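Local coordinates for protein putative N-acetylmuramoyl-L-alanine amidase,autolysin cwp6 (Peptoclostridium difficile, PDB 5J72) that probably hydrolyses the amide bond between N-acetylmuramic acid and L-alanine in peptidoglycan with a zinc-dependent amidase domain, and carries three CWB2 modules for attachment to the cell wall, at residues A167-I171 and I374-I378; P175-Y180 and E251-H256; S206-G212 and V231-G237; V239-E243 and G266-E270; A311-S317 and G335-V341. The contacts are given in a common frame with arbitrary orientation. Residues are numbered along the deposited sequence.

Contact 1: A167-I171 and I374-I378; sequences AADGI and IVDSI
A short 3-10 turn, Ala167 to Asp169, lies against the first turn of a helix, and the two meet mainly through apolar side chains, with some backbone atoms of 167-171 against Ile378. The turn has phi/psi near -56/-29 at Ala167 and -56/-21 at Ala168. In the partner, residues 375-378 are helical, and Ile378 N donates to Ile374 O at 3.3 Å. Set the register with two CA pairs: Ala167 and Val375 5.2 Å apart, Ile171 and Ile378 6.2 Å apart. Ile378 is the central side chain. Its CB points at the turn, and the m,t rotamer (chi1 -73°, chi2 171°) extends CD1 to 3.5 Å from Ala167 CB and 4.4 Å from Ile171 CG2. Ile378 CG2 lies 3.8 Å from Gly170 O. Val375 takes p (chi1 66°), with its CB 3.5 Å from Ala167 CB. Ile374 is m,m (-66°, -65°) and puts CG2 4.1 Å from Ile171 CG2. Ile171 itself is p,t; that rotamer keeps CG2 in the contact while the end of the side chain leads away. This is a buried junction between the first and third CWB2 modules, 203 residues apart in sequence. Helix 270-283 of the second module closes one flank, with Tyr271 and Leu274 on Ile374, while Arg140 of helix 140-151 touches Val375.

Contact 2: P175-Y180 and E251-H256; sequences PLASTY and EIDKYH
Two helical segments pack side by side here, joining the first CWB2 module to the second. Residues 175-180 are helical, with Thr179 N on Pro175 O at 3.0 Å; 251-253 continues a helix that began earlier, with Lys254 N on Glu251 O at 3.0 Å. The closest CA pair is Leu176 with Ile252, 6.1 Å. Glu251 comes first: t,p rotamer, CG 3.5 Å from Leu176 CD1, and OE2 accepting from Tyr180 OH at 2.9 Å. Ile252 (m,t) fills the middle, its CD1 3.9 Å from Pro175 CB and its CG1 3.9 Å from Leu176 CD1. Tyr255 (m, chi2 73°) presents its ring face to the edge of Tyr180 (m, chi2 -32°) in an offset edge-to-face pair, centroids 5.6 Å apart and planes at 70°; its CG is also 3.6 Å from Thr179 CG2. His256, extended at -158/164 with chi1 p, brings CE1 to 3.7 Å from Thr179 OG1, while its NE2 is hydrogen-bonded to Gln284 O. Thr179 OG1 donates back to Pro175 O at 2.8 Å, so its hydroxyl proton is spent within its own helix. The chemistry is thus mainly apolar and aromatic, with one tyrosine-carboxylate hydrogen bond giving the interface a directional tie.

Contact 3: S206-G212 and V231-G237; sequences SDVIIIG and VNVTRIG
Six backbone hydrogen bonds zip strand 207-211 to strand 232-236 as parallel neighbours, the two strands of a beta-alpha-beta unit whose connecting helix is 219-228. In order they run Asn232 N to Ser206 O 3.1 Å, Val208 N to Asn232 O 3.0 Å, Thr234 N to Val208 O 2.8 Å, Ile210 N to Thr234 O 2.9 Å, Ile236 N to Ile210 O 3.0 Å and Gly212 N to Ile236 O 3.0 Å. Bridges pair Asp207 with Asn232 through Ile211 with Ile236; the short axes approach to 4.6 Å and cross at -23°. Beyond the strand end, Arg235 (t,t,m) donates NH1 to Gly212 O at 3.0 Å and also to Val217 O. Gly212, at phi/psi 123/150, has a backbone that would jam a CB against the preceding carbonyl. One sheet face carries Val208, Ile210, Val233 and Arg235 beneath helix 219-228, with Ile210 CD1 3.5 Å from Val233 CG1. The other carries Ile209, Ile211 and Ile236, covered by helices 174-180 and 241-253; Ile209 CG2 is 3.6 Å from Ile236 CD1. Strand 232-236 is an edge strand of this four-stranded parallel sheet. On the Ile209 face, a water is hydrogen-bonded with Asp207 OD2 (3.0 Å), Asn232 O (2.9 Å) and Thr234 OG1 (2.7 Å).

Contact 4: V239-E243 and G266-E270; sequences VDRHE and GYAGE
Segment 239-243 turns from loop into the start of a helix, whereas 266-270 is a loop that leads into another; their nearest CA atoms, those of His242 and Gly266, are 6.3 Å apart. Asp240, at -153/178, is the N-cap of the first helix: with chi1 p, its OD1 accepts from Glu243 N at 2.8 Å. Glu243 OE1 in turn accepts from Val239 N at 2.8 Å. Gly269 holds the N-cap position before the second helix. Arg241, m,t,t and nearly fully extended, does most of the joining. NH1 donates to Gly266 O at 2.8 Å and to Glu270 OE1 at 2.7 Å, and NH2 reaches the same OE1 at 2.8 Å, a salt bridge held by one carboxylate oxygen. The guanidinium lies flat on the Tyr267 ring (m, chi2 -90°), centres 4.4 Å apart and planes at 11°, a cation-pi stack, and Arg241 CD makes a CH-pi contact 3.7 Å from the ring centroid. On the ring's edge sits His242 NE2, 3.6 Å from Tyr267 CE2. Gly266 leaves room for the imidazole: a CB there would clash with His242 CE1. Within the second CWB2 module the contact ties the start of helix 241-253 to the loop between strand 260-265 and helix 270-283, with Ala168 of the first module resting on Arg241 and Glu270.

Contact 5: A311-S317 and G335-V341; sequences AYYIGGS and GTSKNRV
Side chains take over where the strand pairing fails: Asn339 ND2 donates to Ala311 O at 3.0 Å and Tyr313 OH to Gly335 O at 2.7 Å, spanning an excursion of the second strand. These are the paired parallel strands of a beta-alpha-beta unit, 308-314 and 334-341, connected by helix 322-329. In the excursion Thr336 OG1 accepts from Lys338 N at 3.3 Å, an ST turn, and residues 337-338 form a 3-10 turn. Regular pairing resumes with Tyr313 N on Asn339 O (3.0 Å), Val341 N on Tyr313 O (2.8 Å) and Gly315 N on Val341 O (2.9 Å); the bridges are Tyr313 with Arg340 (CA-CA 4.5 Å) and Ile314 with Val341 (5.0 Å). Tyr313 (m, chi2 -85°) and Arg340 share the face under helix 322-329, while Ile314 and Val341 share the other, Ile314 CD1 4.2 Å from Val341 CB. Asn339 (m) also bonds Asn334 OD1 through ND2, which lies over the face of the Tyr312 ring. Gly315, at 140/153, leaves no room for a CB beside the preceding carbonyl. At the strand end Arg340 (t,t,m) bonds Leu320 O through NH1, and the same NH1 donates to Gly315 O at 2.9 Å.

How the contacts relate
Contacts 3 and 5 are equivalent strand pairs in the first and second CWB2 modules, centres 32 Å apart, each with an arginine closing on a glycine carbonyl. Contact 2 lies against contact 3: Ile236 CD1 is 3.6 Å from Leu176 CD2, and Tyr180 CE2 is 3.6 Å from Ile209 CD1. Helix 241-253 serves contact 4 at its start and contact 2 further along, centres 19 Å apart. Contact 4 meets contact 1, 12 Å away between centres, where Ala168 CB is 3.6 Å from both Arg241 NH2 and Glu270 OE1, so all three modules converge there. None of the five includes a zinc ligand; bound calcium ions lie about 7 Å from Gly335 of contact 5 and about 10 Å from the Tyr180 side chain.

Contact 1: A167-I171 and I374-I378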
# COMPACT_ATOMS: atom_id res chain seq x y z
N ALA A 167 8.89 1.58 16.68
CA ALA A 167 8.82 0.81 15.46
C ALA A 167 9.58 1.42 14.27
O ALA A 167 10.06 0.66 13.43
CB ALA A 167 7.35 0.59 15.10
N ALA A 168 9.74 2.77 14.20
CA ALA A 168 10.43 3.39 13.06
C ALA A 168 11.80 2.81 12.91
O ALA A 168 12.38 2.88 11.82
CB ALA A 168 10.54 4.90 13.24
N ASP A 169 12.32 2.22 13.97
CA ASP A 169 13.63 1.60 13.92
C ASP A 169 13.63 0.27 13.19
O ASP A 169 14.64 -0.08 12.61
CB ASP A 169 14.14 1.41 15.34
CG ASP A 169 15.01 2.57 15.78
OD1 ASP A 169 15.11 2.80 17.01
OD2 ASP A 169 15.59 3.25 14.89
N GLY A 170 12.53 -0.46 13.21
CA GLY A 170 12.50 -1.74 12.51
C GLY A 170 11.99 -1.62 11.09
O GLY A 170 11.62 -2.60 10.48
N ILE A 171 11.97 -0.38 10.53
CA ILE A 171 11.44 -0.20 9.22
C ILE A 171 12.29 -0.86 8.13
O ILE A 171 11.82 -0.93 7.00
CB ILE A 171 11.39 1.37 8.68
CG1 ILE A 171 12.87 1.93 8.74
CG2 ILE A 171 10.40 2.17 9.55
CD1 ILE A 171 13.03 3.47 8.88
N ILE A 374 3.10 3.34 12.26
CA ILE A 374 4.07 2.67 11.41
C ILE A 374 4.12 1.14 11.72
O ILE A 374 4.33 0.34 10.83
CB ILE A 374 5.48 3.25 11.74
CG1 ILE A 374 5.56 4.76 11.32
CG2 ILE A 374 6.57 2.43 11.04
CD1 ILE A 374 5.43 4.93 9.83
N VAL A 375 3.94 0.78 13.01
CA VAL A 375 4.22 -0.60 13.43
C VAL A 375 3.36 -1.67 12.76
O VAL A 375 3.90 -2.73 12.51
CB VAL A 375 4.09 -0.67 14.97
CG1 VAL A 375 2.62 -0.42 15.39
CG2 VAL A 375 4.58 -2.04 15.48
N ASP A 376 2.08 -1.41 12.46
CA ASP A 376 1.26 -2.49 11.88
C ASP A 376 1.79 -2.85 10.50
O ASP A 376 1.68 -4.01 10.10
CB ASP A 376 -0.21 -2.08 11.80
CG ASP A 376 -0.96 -2.23 13.14
OD1 ASP A 376 -0.35 -2.75 14.12
OD2 ASP A 376 -2.13 -1.81 13.22
N SER A 377 2.32 -1.85 9.74
CA SER A 377 2.84 -2.18 8.40
C SER A 377 4.16 -2.93 8.56
O SER A 377 4.51 -3.76 7.73
CB SER A 377 3.06 -0.92 7.58
OG SER A 377 1.79 -0.39 7.25
N ILE A 378 4.92 -2.62 9.62
CA ILE A 378 6.18 -3.35 9.84
C ILE A 378 5.88 -4.83 10.17
O ILE A 378 6.47 -5.71 9.57
CB ILE A 378 6.95 -2.73 11.06
CG1 ILE A 378 7.54 -1.38 10.67
CG2 ILE A 378 8.13 -3.62 11.44
CD1 ILE A 378 8.09 -0.68 11.90

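Contact 2: P175-Y180 and E251-H256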
# COMPACT_ATOMS: atom_id res chain seq x y z
N PRO A 175 12.86 -6.95 4.93
CA PRO A 175 13.61 -7.79 3.98
C PRO A 175 14.47 -8.89 4.66
O PRO A 175 14.71 -9.94 4.09
CB PRO A 175 14.47 -6.75 3.20
CG PRO A 175 13.66 -5.50 3.29
CD PRO A 175 13.11 -5.51 4.71
N LEU A 176 14.93 -8.59 5.88
CA LEU A 176 15.71 -9.62 6.61
C LEU A 176 14.76 -10.69 7.17
O LEU A 176 15.05 -11.87 7.07
CB LEU A 176 16.44 -8.95 7.76
CG LEU A 176 17.31 -9.97 8.60
CD1 LEU A 176 18.33 -10.68 7.67
CD2 LEU A 176 18.10 -9.17 9.66
N ALA A 177 13.63 -10.26 7.81
CA ALA A 177 12.67 -11.26 8.27
C ALA A 177 12.22 -12.14 7.10
O ALA A 177 12.06 -13.35 7.29
CB ALA A 177 11.43 -10.58 8.89
N SER A 178 12.07 -11.56 5.90
CA SER A 178 11.66 -12.33 4.74
C SER A 178 12.77 -13.27 4.30
O SER A 178 12.49 -14.40 3.86
CB SER A 178 11.30 -11.42 3.56
OG SER A 178 10.43 -10.38 4.01
N THR A 179 14.04 -12.83 4.41
CA THR A 179 15.13 -13.71 4.04
C THR A 179 15.17 -14.93 5.00
O THR A 179 15.47 -16.05 4.57
CB THR A 179 16.47 -12.93 4.15
OG1 THR A 179 16.43 -11.91 3.12
CG2 THR A 179 17.68 -13.82 3.92
N TYR A 180 14.88 -14.69 6.30
CA TYR A 180 14.81 -15.79 7.26
C TYR A 180 13.46 -16.57 7.16
O TYR A 180 13.35 -17.66 7.74
CB TYR A 180 14.78 -15.25 8.69
CG TYR A 180 16.00 -14.51 9.19
CD1 TYR A 180 17.27 -14.85 8.75
CD2 TYR A 180 15.88 -13.50 10.13
CE1 TYR A 180 18.40 -14.19 9.25
CE2 TYR A 180 17.00 -12.85 10.65
CZ TYR A 180 18.25 -13.21 10.20
OH TYR A 180 19.30 -12.55 10.77
N GLU A 251 23.82 -8.65 6.60
CA GLU A 251 23.29 -9.93 7.07
C GLU A 251 22.57 -10.65 5.91
O GLU A 251 22.75 -11.84 5.70
CB GLU A 251 22.37 -9.69 8.27
CG GLU A 251 21.67 -11.00 8.69
CD GLU A 251 22.53 -11.95 9.59
OE1 GLU A 251 23.69 -11.60 9.92
OE2 GLU A 251 22.00 -13.04 9.98
N ILE A 252 21.75 -9.89 5.12
CA ILE A 252 21.09 -10.55 4.00
C ILE A 252 22.15 -11.14 3.03
O ILE A 252 21.98 -12.24 2.50
CB ILE A 252 20.17 -9.50 3.26
CG1 ILE A 252 18.98 -9.10 4.19
CG2 ILE A 252 19.65 -10.10 1.93
CD1 ILE A 252 18.20 -7.80 3.71
N ASP A 253 23.24 -10.40 2.82
CA ASP A 253 24.29 -10.84 1.90
C ASP A 253 24.97 -12.19 2.34
O ASP A 253 25.60 -12.85 1.52
CB ASP A 253 25.35 -9.73 1.80
CG ASP A 253 26.34 -10.00 0.73
OD1 ASP A 253 25.94 -10.08 -0.44
OD2 ASP A 253 27.51 -10.15 1.05
N LYS A 254 24.80 -12.59 3.60
CA LYS A 254 25.33 -13.89 4.05
C LYS A 254 24.45 -15.00 3.53
O LYS A 254 24.89 -16.16 3.49
CB LYS A 254 25.31 -13.98 5.57
CG LYS A 254 26.34 -13.12 6.29
CD LYS A 254 25.96 -13.19 7.76
CE LYS A 254 27.08 -12.85 8.74
NZ LYS A 254 26.86 -13.59 10.08
N TYR A 255 23.18 -14.68 3.14
CA TYR A 255 22.26 -15.71 2.61
C TYR A 255 22.24 -15.78 1.10
O TYR A 255 22.20 -16.87 0.53
CB TYR A 255 20.82 -15.39 3.07
CG TYR A 255 20.64 -15.73 4.52
CD1 TYR A 255 21.22 -14.95 5.53
CD2 TYR A 255 19.95 -16.88 4.90
CE1 TYR A 255 21.14 -15.34 6.88
CE2 TYR A 255 19.85 -17.26 6.23
CZ TYR A 255 20.46 -16.50 7.22
OH TYR A 255 20.33 -16.96 8.51
N HIS A 256 22.24 -14.60 0.43
CA HIS A 256 22.27 -14.59 -1.04
C HIS A 256 22.80 -13.22 -1.43
O HIS A 256 22.82 -12.30 -0.61
CB HIS A 256 20.88 -14.84 -1.66
CG HIS A 256 19.83 -13.94 -1.11
ND1 HIS A 256 18.94 -14.37 -0.14
CD2 HIS A 256 19.52 -12.65 -1.37
CE1 HIS A 256 18.15 -13.35 0.17
NE2 HIS A 256 18.48 -12.30 -0.55

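Contact 3: S206-G212 and V231-G237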
# COMPACT_ATOMS: atom_id res chain seq x y z
N SER A 206 14.51 -21.44 17.62
CA SER A 206 15.89 -21.74 18.09
C SER A 206 16.64 -20.41 18.22
O SER A 206 17.61 -20.31 18.97
CB SER A 206 16.66 -22.50 16.99
OG SER A 206 16.20 -23.82 16.93
N ASP A 207 16.20 -19.36 17.48
CA ASP A 207 16.97 -18.10 17.47
C ASP A 207 16.08 -16.89 17.42
O ASP A 207 15.07 -16.90 16.68
CB ASP A 207 17.85 -18.08 16.17
CG ASP A 207 18.97 -19.10 16.15
OD1 ASP A 207 18.74 -20.23 15.70
OD2 ASP A 207 20.10 -18.76 16.59
N VAL A 208 16.38 -15.87 18.19
CA VAL A 208 15.67 -14.59 18.12
C VAL A 208 16.71 -13.55 17.63
O VAL A 208 17.88 -13.52 18.10
CB VAL A 208 15.04 -14.19 19.49
CG1 VAL A 208 14.69 -12.72 19.52
CG2 VAL A 208 13.78 -15.01 19.75
N ILE A 209 16.31 -12.70 16.66
CA ILE A 209 17.21 -11.70 16.09
C ILE A 209 16.57 -10.37 16.49
O ILE A 209 15.44 -10.00 16.12
CB ILE A 209 17.39 -11.86 14.55
CG1 ILE A 209 17.99 -13.20 14.20
CG2 ILE A 209 18.27 -10.71 13.97
CD1 ILE A 209 16.90 -14.34 13.97
N ILE A 210 17.30 -9.63 17.32
CA ILE A 210 16.84 -8.34 17.77
C ILE A 210 17.41 -7.25 16.83
O ILE A 210 18.58 -7.28 16.48
CB ILE A 210 17.33 -8.04 19.20
CG1 ILE A 210 16.58 -8.96 20.20
CG2 ILE A 210 17.07 -6.58 19.48
CD1 ILE A 210 17.29 -9.00 21.53
N ILE A 211 16.55 -6.34 16.40
CA ILE A 211 16.96 -5.23 15.53
C ILE A 211 16.99 -4.01 16.44
O ILE A 211 15.97 -3.67 17.03
CB ILE A 211 15.98 -5.03 14.36
CG1 ILE A 211 15.93 -6.31 13.49
CG2 ILE A 211 16.41 -3.74 13.50
CD1 ILE A 211 17.27 -6.79 13.01
N GLY A 212 18.14 -3.36 16.55
CA GLY A 212 18.23 -2.21 17.44
C GLY A 212 19.36 -2.45 18.45
O GLY A 212 19.68 -3.60 18.81
N VAL A 231 16.36 -19.39 23.65
CA VAL A 231 16.97 -19.28 22.33
C VAL A 231 18.36 -18.61 22.33
O VAL A 231 18.74 -17.97 23.29
CB VAL A 231 16.07 -18.34 21.48
CG1 VAL A 231 14.69 -18.99 21.21
CG2 VAL A 231 15.91 -16.97 22.20
N ASN A 232 19.06 -18.74 21.21
CA ASN A 232 20.26 -17.97 20.94
C ASN A 232 19.78 -16.61 20.53
O ASN A 232 18.89 -16.53 19.65
CB ASN A 232 20.99 -18.54 19.80
CG ASN A 232 21.55 -19.89 20.15
OD1 ASN A 232 21.55 -20.76 19.27
ND2 ASN A 232 21.94 -20.14 21.40
N VAL A 233 20.31 -15.54 21.12
CA VAL A 233 19.86 -14.22 20.72
C VAL A 233 20.92 -13.49 19.87
O VAL A 233 22.04 -13.24 20.36
CB VAL A 233 19.50 -13.38 21.93
CG1 VAL A 233 19.19 -11.96 21.48
CG2 VAL A 233 18.29 -13.97 22.66
N THR A 234 20.61 -13.16 18.61
CA THR A 234 21.53 -12.41 17.75
C THR A 234 21.11 -10.99 17.81
O THR A 234 19.92 -10.67 18.01
CB THR A 234 21.42 -12.93 16.30
OG1 THR A 234 22.09 -14.20 16.24
CG2 THR A 234 22.06 -11.98 15.26
N ARG A 235 22.05 -10.04 17.64
CA ARG A 235 21.62 -8.64 17.68
C ARG A 235 22.27 -7.93 16.51
O ARG A 235 23.46 -8.14 16.23
CB ARG A 235 22.07 -7.90 18.97
CG ARG A 235 21.43 -6.49 19.05
CD ARG A 235 21.96 -5.67 20.24
NE ARG A 235 21.48 -6.19 21.51
CZ ARG A 235 20.42 -5.70 22.14
NH1 ARG A 235 19.73 -4.70 21.62
NH2 ARG A 235 20.03 -6.23 23.30
N ILE A 236 21.48 -7.13 15.81
CA ILE A 236 21.94 -6.37 14.63
C ILE A 236 21.48 -4.98 14.95
O ILE A 236 20.29 -4.71 15.00
CB ILE A 236 21.33 -6.84 13.32
CG1 ILE A 236 21.72 -8.32 13.03
CG2 ILE A 236 21.83 -5.91 12.20
CD1 ILE A 236 20.80 -8.95 12.02
N GLY A 237 22.42 -4.06 15.19
CA GLY A 237 22.03 -2.70 15.55
C GLY A 237 23.27 -1.82 15.49
O GLY A 237 24.29 -2.18 16.06
O HOH W 1 20.21 -15.87 17.18

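Contact 4: V239-E243 and G266-E270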
# COMPACT_ATOMS: atom_id res chain seq x y z
N VAL A 239 24.95 2.49 15.24
CA VAL A 239 24.86 3.77 15.97
C VAL A 239 23.60 4.56 15.63
O VAL A 239 23.12 5.32 16.44
CB VAL A 239 26.14 4.62 15.67
CG1 VAL A 239 26.22 5.01 14.19
CG2 VAL A 239 26.16 5.88 16.53
N ASP A 240 23.07 4.37 14.42
CA ASP A 240 21.88 5.10 14.00
C ASP A 240 21.14 4.23 12.96
O ASP A 240 21.65 3.18 12.61
CB ASP A 240 22.27 6.47 13.38
CG ASP A 240 23.05 6.47 12.06
OD1 ASP A 240 23.22 5.40 11.46
OD2 ASP A 240 23.49 7.55 11.64
N ARG A 241 20.01 4.67 12.48
CA ARG A 241 19.22 3.93 11.46
C ARG A 241 20.02 3.65 10.23
O ARG A 241 19.84 2.60 9.65
CB ARG A 241 18.06 4.79 10.95
CG ARG A 241 17.27 5.35 12.07
CD ARG A 241 16.22 6.30 11.59
NE ARG A 241 15.29 6.51 12.67
CZ ARG A 241 14.10 7.03 12.50
NH1 ARG A 241 13.71 7.41 11.30
NH2 ARG A 241 13.27 7.18 13.53
N HIS A 242 20.90 4.57 9.78
CA HIS A 242 21.62 4.30 8.52
C HIS A 242 22.53 3.16 8.67
O HIS A 242 22.57 2.31 7.78
CB HIS A 242 22.46 5.51 8.01
CG HIS A 242 21.74 6.81 8.09
ND1 HIS A 242 20.84 7.21 7.13
CD2 HIS A 242 21.76 7.79 9.03
CE1 HIS A 242 20.35 8.39 7.48
NE2 HIS A 242 20.89 8.76 8.62
N GLU A 243 23.29 3.09 9.80
CA GLU A 243 24.21 1.98 9.96
C GLU A 243 23.43 0.65 10.19
O GLU A 243 23.84 -0.36 9.69
CB GLU A 243 25.14 2.19 11.20
CG GLU A 243 26.31 1.20 11.08
CD GLU A 243 27.25 1.21 12.32
OE1 GLU A 243 26.89 1.74 13.40
OE2 GLU A 243 28.33 0.64 12.18
N GLY A 266 16.53 8.15 5.77
CA GLY A 266 16.42 7.53 7.09
C GLY A 266 15.53 8.25 8.06
O GLY A 266 14.67 7.65 8.70
N TYR A 267 15.73 9.59 8.21
CA TYR A 267 14.94 10.32 9.19
C TYR A 267 13.78 11.09 8.56
O TYR A 267 12.79 11.38 9.25
CB TYR A 267 15.87 11.29 10.00
CG TYR A 267 16.71 10.51 10.99
CD1 TYR A 267 16.26 10.26 12.27
CD2 TYR A 267 17.95 10.00 10.61
CE1 TYR A 267 17.02 9.51 13.16
CE2 TYR A 267 18.71 9.24 11.50
CZ TYR A 267 18.24 9.00 12.77
OH TYR A 267 18.99 8.26 13.65
N ALA A 268 13.86 11.42 7.28
CA ALA A 268 12.73 12.16 6.74
C ALA A 268 11.85 11.26 5.85
O ALA A 268 10.85 11.75 5.34
CB ALA A 268 13.23 13.34 5.91
N GLY A 269 12.21 9.96 5.65
CA GLY A 269 11.39 9.13 4.77
C GLY A 269 10.97 7.84 5.40
O GLY A 269 11.08 6.77 4.79
N GLU A 270 10.49 7.93 6.63
CA GLU A 270 10.03 6.74 7.34
C GLU A 270 8.89 6.07 6.55
O GLU A 270 8.88 4.84 6.42
CB GLU A 270 9.55 7.12 8.75
CG GLU A 270 10.72 7.47 9.66
CD GLU A 270 10.27 7.89 11.10
OE1 GLU A 270 11.16 8.21 11.92
OE2 GLU A 270 9.04 7.87 11.39

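Contact 5: A311-S317 and G335-V341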
# COMPACT_ATOMS: atom_id res chain seq x y z
N ALA A 311 19.25 0.26 -8.40
CA ALA A 311 18.99 1.08 -7.22
C ALA A 311 17.69 1.84 -7.50
O ALA A 311 17.50 2.39 -8.59
CB ALA A 311 20.12 2.06 -6.96
N TYR A 312 16.81 1.89 -6.52
CA TYR A 312 15.55 2.62 -6.64
C TYR A 312 15.53 3.64 -5.57
O TYR A 312 16.14 3.43 -4.54
CB TYR A 312 14.34 1.69 -6.47
CG TYR A 312 14.22 0.72 -7.62
CD1 TYR A 312 14.85 -0.51 -7.57
CD2 TYR A 312 13.51 1.07 -8.77
CE1 TYR A 312 14.79 -1.39 -8.64
CE2 TYR A 312 13.45 0.19 -9.86
CZ TYR A 312 14.09 -1.03 -9.78
OH TYR A 312 14.08 -1.91 -10.84
N TYR A 313 14.89 4.79 -5.82
CA TYR A 313 14.82 5.88 -4.84
C TYR A 313 13.38 6.13 -4.48
O TYR A 313 12.59 6.55 -5.35
CB TYR A 313 15.43 7.17 -5.48
CG TYR A 313 16.78 6.89 -6.10
CD1 TYR A 313 17.94 6.93 -5.32
CD2 TYR A 313 16.90 6.57 -7.44
CE1 TYR A 313 19.18 6.64 -5.88
CE2 TYR A 313 18.13 6.27 -8.00
CZ TYR A 313 19.27 6.30 -7.22
OH TYR A 313 20.49 5.95 -7.76
N ILE A 314 13.00 5.93 -3.22
CA ILE A 314 11.62 6.12 -2.82
C ILE A 314 11.55 7.42 -2.07
O ILE A 314 12.09 7.51 -0.98
CB ILE A 314 11.13 4.94 -1.87
CG1 ILE A 314 11.52 3.56 -2.48
CG2 ILE A 314 9.59 5.02 -1.63
CD1 ILE A 314 11.01 3.29 -3.93
N GLY A 315 10.91 8.43 -2.63
CA GLY A 315 10.89 9.73 -1.96
C GLY A 315 11.06 10.84 -3.00
O GLY A 315 11.66 10.60 -4.04
N GLY A 316 10.55 12.04 -2.72
CA GLY A 316 10.68 13.16 -3.66
C GLY A 316 12.05 13.83 -3.53
O GLY A 316 12.91 13.40 -2.75
N SER A 317 12.24 14.90 -4.32
CA SER A 317 13.47 15.71 -4.41
C SER A 317 13.92 16.28 -3.08
O SER A 317 15.12 16.42 -2.85
CB SER A 317 13.22 16.90 -5.36
OG SER A 317 13.25 16.30 -6.63
N GLY A 335 20.65 2.79 -12.00
CA GLY A 335 20.30 3.60 -10.83
C GLY A 335 20.04 5.05 -11.18
O GLY A 335 20.38 5.93 -10.42
N THR A 336 19.44 5.31 -12.38
CA THR A 336 19.16 6.70 -12.76
C THR A 336 17.87 7.18 -12.14
O THR A 336 17.16 6.39 -11.49
CB THR A 336 19.04 6.83 -14.29
OG1 THR A 336 17.81 6.25 -14.72
CG2 THR A 336 20.22 6.14 -15.03
N SER A 337 17.54 8.45 -12.37
CA SER A 337 16.35 9.09 -11.82
C SER A 337 15.11 8.46 -12.31
O SER A 337 14.04 8.69 -11.74
CB SER A 337 16.36 10.59 -12.14
OG SER A 337 16.33 10.76 -13.55
N LYS A 338 15.20 7.67 -13.37
CA LYS A 338 14.02 6.96 -13.87
C LYS A 338 13.48 5.99 -12.75
O LYS A 338 12.33 5.56 -12.77
CB LYS A 338 14.44 6.12 -15.07
CG LYS A 338 13.26 5.66 -15.90
CD LYS A 338 13.08 4.13 -15.84
CE LYS A 338 11.66 3.74 -16.22
NZ LYS A 338 11.11 2.66 -15.35
N ASN A 339 14.37 5.63 -11.80
CA ASN A 339 14.01 4.67 -10.75
C ASN A 339 13.50 5.37 -9.51
O ASN A 339 13.40 4.74 -8.45
CB ASN A 339 15.25 3.83 -10.41
CG ASN A 339 15.59 2.89 -11.53
OD1 ASN A 339 14.84 2.81 -12.52
ND2 ASN A 339 16.65 2.09 -11.46
N ARG A 340 13.18 6.67 -9.62
CA ARG A 340 12.59 7.35 -8.47
C ARG A 340 11.08 7.13 -8.41
O ARG A 340 10.40 7.20 -9.43
CB ARG A 340 12.80 8.89 -8.52
CG ARG A 340 12.17 9.60 -7.32
CD ARG A 340 12.04 11.14 -7.55
NE ARG A 340 13.36 11.79 -7.69
CZ ARG A 340 14.14 12.17 -6.68
NH1 ARG A 340 13.78 11.94 -5.43
NH2 ARG A 340 15.28 12.83 -6.92
N VAL A 341 10.54 6.86 -7.23
CA VAL A 341 9.10 6.72 -7.11
C VAL A 341 8.71 7.64 -5.97
O VAL A 341 9.31 7.56 -4.88
CB VAL A 341 8.66 5.25 -6.76
CG1 VAL A 341 7.14 5.22 -6.48
CG2 VAL A 341 9.01 4.31 -7.93